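Local structure of angiogenin-1 (Salmo salar, 7BFK) at residues A[2-14]-A[108-121]. The protein is probably a secreted endonuclease of the pancreatic ribonuclease type that hydrolyses RNA. Sequence-based numbering, arbitrary orientation.
Sequences DVNQQYNHFLKQH and DGKFPVHYDGDVDI
Asn-4 CB sits squarely over the Phe-111 ring, 3.4 Å from its centroid. Asp-2 brings its carboxylate to the ring edge. There its OD1 also makes a salt bridge to Lys-110 NZ at 3.3 Å, its hydrogen bond weak. Tyr-7 CB touches Phe-111 CD1 at 3.6 Å, with the two rings oblique. Tyr-7 also lies alongside Pro-112. Pro-112 CB lies over the centre of one Phe-10 face, a CH-pi contact, and Phe-10 CE2 meets Ile-121 CG2. One water bridges Asn-4 ND2 and Gln-6 OE1. An alanine in place of Phe-111 would probably open a gap under Asn-4 CB and Tyr-7 CB. The N-terminal helix thus packs on strand 111-113, which follows a type II' turn from strand 93-108 and pairs with it antiparallel, in the ribonuclease A fold. In this family each element supplies an active-site histidine, a role consistent with His-14 and His-114. The edge of His-14 faces the His-114 ring, centroids 5.9 Å apart. His-114 turns its own edge onto the face of His-9, centroids 4.2 Å apart. With chi1 at 75°, its CG lies between the backbone N and C, which swings the ring against the helix. Gln-13 OE1 lies over one His-114 face. Ile-121 CG2 lies over the centre of one His-14 face, and Thr-45 O accepts from His-14 ND1. Asp-120 OD2 is held by Thr-45 and Lys-43. Further out, Asn-4 OD1 N-caps helix 5-14, accepting from Tyr-7 N at 3.3 Å.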
# COMPACT_ATOMS: atom_id res chain seq x y z
N ASP A 2 14.17 7.20 15.15
CA ASP A 2 13.89 5.86 15.72
C ASP A 2 13.28 4.99 14.62
O ASP A 2 12.72 5.53 13.65
CB ASP A 2 12.98 5.94 16.96
CG ASP A 2 11.63 6.58 16.72
OD1 ASP A 2 11.56 7.55 15.94
OD2 ASP A 2 10.64 6.10 17.33
N VAL A 3 13.46 3.68 14.76
CA VAL A 3 12.92 2.67 13.82
C VAL A 3 11.51 2.32 14.31
O VAL A 3 11.33 2.16 15.51
CB VAL A 3 13.82 1.42 13.75
CG1 VAL A 3 13.15 0.28 13.01
CG2 VAL A 3 15.19 1.71 13.15
N ASN A 4 10.54 2.32 13.41
CA ASN A 4 9.22 1.71 13.66
C ASN A 4 9.09 0.62 12.63
O ASN A 4 8.89 0.94 11.46
CB ASN A 4 8.05 2.69 13.60
CG ASN A 4 6.75 1.99 13.95
OD1 ASN A 4 6.45 0.92 13.42
ND2 ASN A 4 5.99 2.56 14.87
N GLN A 5 9.20 -0.64 13.05
CA GLN A 5 9.22 -1.79 12.12
C GLN A 5 7.92 -1.82 11.29
O GLN A 5 7.98 -2.33 10.17
CB GLN A 5 9.45 -3.08 12.90
CG GLN A 5 9.84 -4.23 11.99
CD GLN A 5 11.07 -3.92 11.18
OE1 GLN A 5 11.15 -4.22 9.99
NE2 GLN A 5 12.05 -3.28 11.82
N GLN A 6 6.80 -1.33 11.83
CA GLN A 6 5.50 -1.31 11.10
C GLN A 6 5.58 -0.28 9.98
O GLN A 6 4.94 -0.48 8.93
CB GLN A 6 4.33 -1.09 12.05
CG GLN A 6 3.86 -2.39 12.66
CD GLN A 6 2.86 -2.24 13.78
OE1 GLN A 6 2.66 -1.15 14.33
NE2 GLN A 6 2.25 -3.35 14.15
N TYR A 7 6.40 0.75 10.16
CA TYR A 7 6.65 1.76 9.09
C TYR A 7 7.45 1.08 7.98
O TYR A 7 7.07 1.21 6.82
CB TYR A 7 7.35 3.00 9.64
CG TYR A 7 7.66 4.03 8.59
CD1 TYR A 7 6.73 4.34 7.60
CD2 TYR A 7 8.87 4.70 8.58
CE1 TYR A 7 7.00 5.28 6.62
CE2 TYR A 7 9.15 5.67 7.62
CZ TYR A 7 8.21 5.95 6.64
OH TYR A 7 8.48 6.88 5.68
N ASN A 8 8.53 0.36 8.32
CA ASN A 8 9.33 -0.38 7.32
C ASN A 8 8.42 -1.37 6.58
O ASN A 8 8.53 -1.49 5.34
CB ASN A 8 10.53 -1.12 7.93
CG ASN A 8 11.61 -0.16 8.38
OD1 ASN A 8 11.47 0.51 9.41
ND2 ASN A 8 12.67 -0.07 7.59
N HIS A 9 7.56 -2.06 7.31
CA HIS A 9 6.60 -3.03 6.72
C HIS A 9 5.68 -2.27 5.74
O HIS A 9 5.45 -2.75 4.63
CB HIS A 9 5.84 -3.76 7.82
CG HIS A 9 5.30 -5.08 7.39
ND1 HIS A 9 5.06 -5.38 6.06
CD2 HIS A 9 4.89 -6.15 8.09
CE1 HIS A 9 4.56 -6.59 5.96
NE2 HIS A 9 4.44 -7.09 7.20
N PHE A 10 5.18 -1.12 6.15
CA PHE A 10 4.28 -0.26 5.32
C PHE A 10 4.98 0.11 4.02
O PHE A 10 4.41 -0.08 2.94
CB PHE A 10 3.84 0.97 6.10
CG PHE A 10 2.98 1.90 5.29
CD1 PHE A 10 3.55 2.81 4.41
CD2 PHE A 10 1.59 1.85 5.38
CE1 PHE A 10 2.75 3.64 3.63
CE2 PHE A 10 0.80 2.69 4.62
CZ PHE A 10 1.37 3.58 3.75
N LEU A 11 6.23 0.61 4.11
CA LEU A 11 7.00 1.01 2.91
C LEU A 11 7.16 -0.19 1.98
O LEU A 11 6.93 -0.02 0.77
CB LEU A 11 8.35 1.56 3.34
CG LEU A 11 8.30 2.85 4.13
CD1 LEU A 11 9.72 3.28 4.51
CD2 LEU A 11 7.61 3.96 3.33
N LYS A 12 7.53 -1.36 2.50
CA LYS A 12 7.75 -2.58 1.69
C LYS A 12 6.44 -2.97 0.98
O LYS A 12 6.47 -3.29 -0.19
CB LYS A 12 8.20 -3.76 2.55
CG LYS A 12 9.65 -3.73 3.05
CD LYS A 12 9.89 -4.80 4.13
CE LYS A 12 11.16 -4.62 4.94
NZ LYS A 12 12.34 -5.22 4.28
N GLN A 13 5.32 -2.93 1.69
CA GLN A 13 4.00 -3.32 1.14
C GLN A 13 3.39 -2.25 0.21
O GLN A 13 2.72 -2.65 -0.74
CB GLN A 13 3.05 -3.54 2.30
CG GLN A 13 1.69 -4.04 1.89
CD GLN A 13 1.03 -4.75 3.04
OE1 GLN A 13 0.03 -4.30 3.59
NE2 GLN A 13 1.65 -5.84 3.47
N HIS A 14 3.62 -0.95 0.44
CA HIS A 14 2.83 0.11 -0.25
C HIS A 14 3.63 1.26 -0.87
O HIS A 14 2.96 2.13 -1.42
CB HIS A 14 1.83 0.73 0.73
CG HIS A 14 0.80 -0.22 1.21
ND1 HIS A 14 -0.15 -0.75 0.37
CD2 HIS A 14 0.53 -0.72 2.43
CE1 HIS A 14 -0.92 -1.58 1.04
NE2 HIS A 14 -0.53 -1.57 2.31
N ASP A 108 0.59 5.89 13.20
CA ASP A 108 0.96 5.61 14.61
C ASP A 108 1.94 6.72 14.96
O ASP A 108 3.14 6.59 14.62
CB ASP A 108 1.53 4.21 14.78
CG ASP A 108 1.61 3.79 16.24
OD1 ASP A 108 1.55 4.67 17.11
OD2 ASP A 108 1.70 2.59 16.49
N GLY A 109 1.45 7.80 15.54
CA GLY A 109 2.28 8.99 15.77
C GLY A 109 2.73 9.51 14.42
O GLY A 109 1.85 9.68 13.55
N LYS A 110 4.04 9.65 14.21
CA LYS A 110 4.63 10.21 12.96
C LYS A 110 4.80 9.13 11.89
O LYS A 110 5.31 9.50 10.81
CB LYS A 110 6.00 10.83 13.23
CG LYS A 110 7.12 9.82 13.50
CD LYS A 110 8.53 10.41 13.48
CE LYS A 110 8.96 10.99 14.81
NZ LYS A 110 9.26 9.93 15.80
N PHE A 111 4.37 7.89 12.14
CA PHE A 111 4.63 6.71 11.27
C PHE A 111 3.39 6.11 10.61
O PHE A 111 2.48 5.62 11.27
CB PHE A 111 5.25 5.55 12.07
CG PHE A 111 6.61 5.82 12.65
CD1 PHE A 111 7.74 5.81 11.84
CD2 PHE A 111 6.77 6.06 14.01
CE1 PHE A 111 9.00 6.05 12.37
CE2 PHE A 111 8.03 6.30 14.54
CZ PHE A 111 9.14 6.30 13.72
N PRO A 112 3.34 6.12 9.26
CA PRO A 112 2.36 5.34 8.53
C PRO A 112 2.53 3.87 8.94
O PRO A 112 3.67 3.44 9.09
CB PRO A 112 2.75 5.53 7.05
CG PRO A 112 3.47 6.86 7.04
CD PRO A 112 4.19 6.94 8.38
N VAL A 113 1.43 3.15 9.14
CA VAL A 113 1.43 1.72 9.55
C VAL A 113 0.30 0.97 8.86
O VAL A 113 -0.70 1.60 8.50
CB VAL A 113 1.33 1.58 11.08
CG1 VAL A 113 2.58 2.06 11.76
CG2 VAL A 113 0.12 2.32 11.64
N HIS A 114 0.45 -0.35 8.74
CA HIS A 114 -0.58 -1.30 8.25
C HIS A 114 -0.56 -2.50 9.21
O HIS A 114 0.53 -3.05 9.45
CB HIS A 114 -0.35 -1.70 6.78
CG HIS A 114 0.79 -2.65 6.61
ND1 HIS A 114 0.61 -4.02 6.63
CD2 HIS A 114 2.11 -2.45 6.45
CE1 HIS A 114 1.77 -4.62 6.47
NE2 HIS A 114 2.71 -3.68 6.36
N TYR A 115 -1.70 -2.85 9.79
CA TYR A 115 -1.83 -3.94 10.79
C TYR A 115 -2.27 -5.24 10.10
O TYR A 115 -3.44 -5.33 9.69
CB TYR A 115 -2.78 -3.51 11.90
CG TYR A 115 -2.31 -2.35 12.73
CD1 TYR A 115 -1.10 -2.40 13.41
CD2 TYR A 115 -3.08 -1.20 12.88
CE1 TYR A 115 -0.66 -1.35 14.19
CE2 TYR A 115 -2.65 -0.14 13.66
CZ TYR A 115 -1.43 -0.21 14.32
OH TYR A 115 -0.99 0.82 15.09
N ASP A 116 -1.34 -6.19 9.98
CA ASP A 116 -1.55 -7.56 9.44
C ASP A 116 -1.38 -7.59 7.92
O ASP A 116 -1.43 -8.71 7.35
CB ASP A 116 -2.93 -8.11 9.83
CG ASP A 116 -2.97 -8.72 11.22
OD1 ASP A 116 -1.92 -9.23 11.67
OD2 ASP A 116 -4.05 -8.66 11.85
N GLY A 117 -1.19 -6.44 7.28
CA GLY A 117 -1.05 -6.35 5.81
C GLY A 117 -2.05 -7.26 5.10
O GLY A 117 -1.76 -7.68 3.96
N ASP A 118 -3.16 -7.58 5.77
CA ASP A 118 -4.29 -8.38 5.21
C ASP A 118 -5.30 -7.41 4.58
O ASP A 118 -6.26 -7.87 3.95
CB ASP A 118 -4.94 -9.28 6.27
CG ASP A 118 -5.27 -8.58 7.58
OD1 ASP A 118 -5.01 -7.36 7.69
OD2 ASP A 118 -5.77 -9.26 8.50
N VAL A 119 -5.11 -6.10 4.77
CA VAL A 119 -5.98 -5.09 4.09
C VAL A 119 -5.07 -4.25 3.18
O VAL A 119 -3.97 -4.72 2.82
CB VAL A 119 -6.83 -4.24 5.06
CG1 VAL A 119 -7.75 -3.26 4.32
CG2 VAL A 119 -7.67 -5.12 5.98
N ASP A 120 -5.49 -3.06 2.84
CA ASP A 120 -4.78 -2.24 1.85
C ASP A 120 -4.99 -0.78 2.23
O ASP A 120 -5.88 -0.48 3.05
CB ASP A 120 -5.34 -2.59 0.46
CG ASP A 120 -4.63 -2.01 -0.73
OD1 ASP A 120 -3.46 -1.59 -0.55
OD2 ASP A 120 -5.27 -1.97 -1.84
N ILE A 121 -4.22 0.12 1.65
CA ILE A 121 -4.46 1.56 1.86
C ILE A 121 -5.72 1.90 1.08
O ILE A 121 -6.13 1.10 0.22
CB ILE A 121 -3.24 2.38 1.43
CG1 ILE A 121 -2.94 2.16 -0.05
CG2 ILE A 121 -2.03 2.02 2.30
CD1 ILE A 121 -2.00 3.19 -0.60
O HOH W 1 3.25 0.95 15.66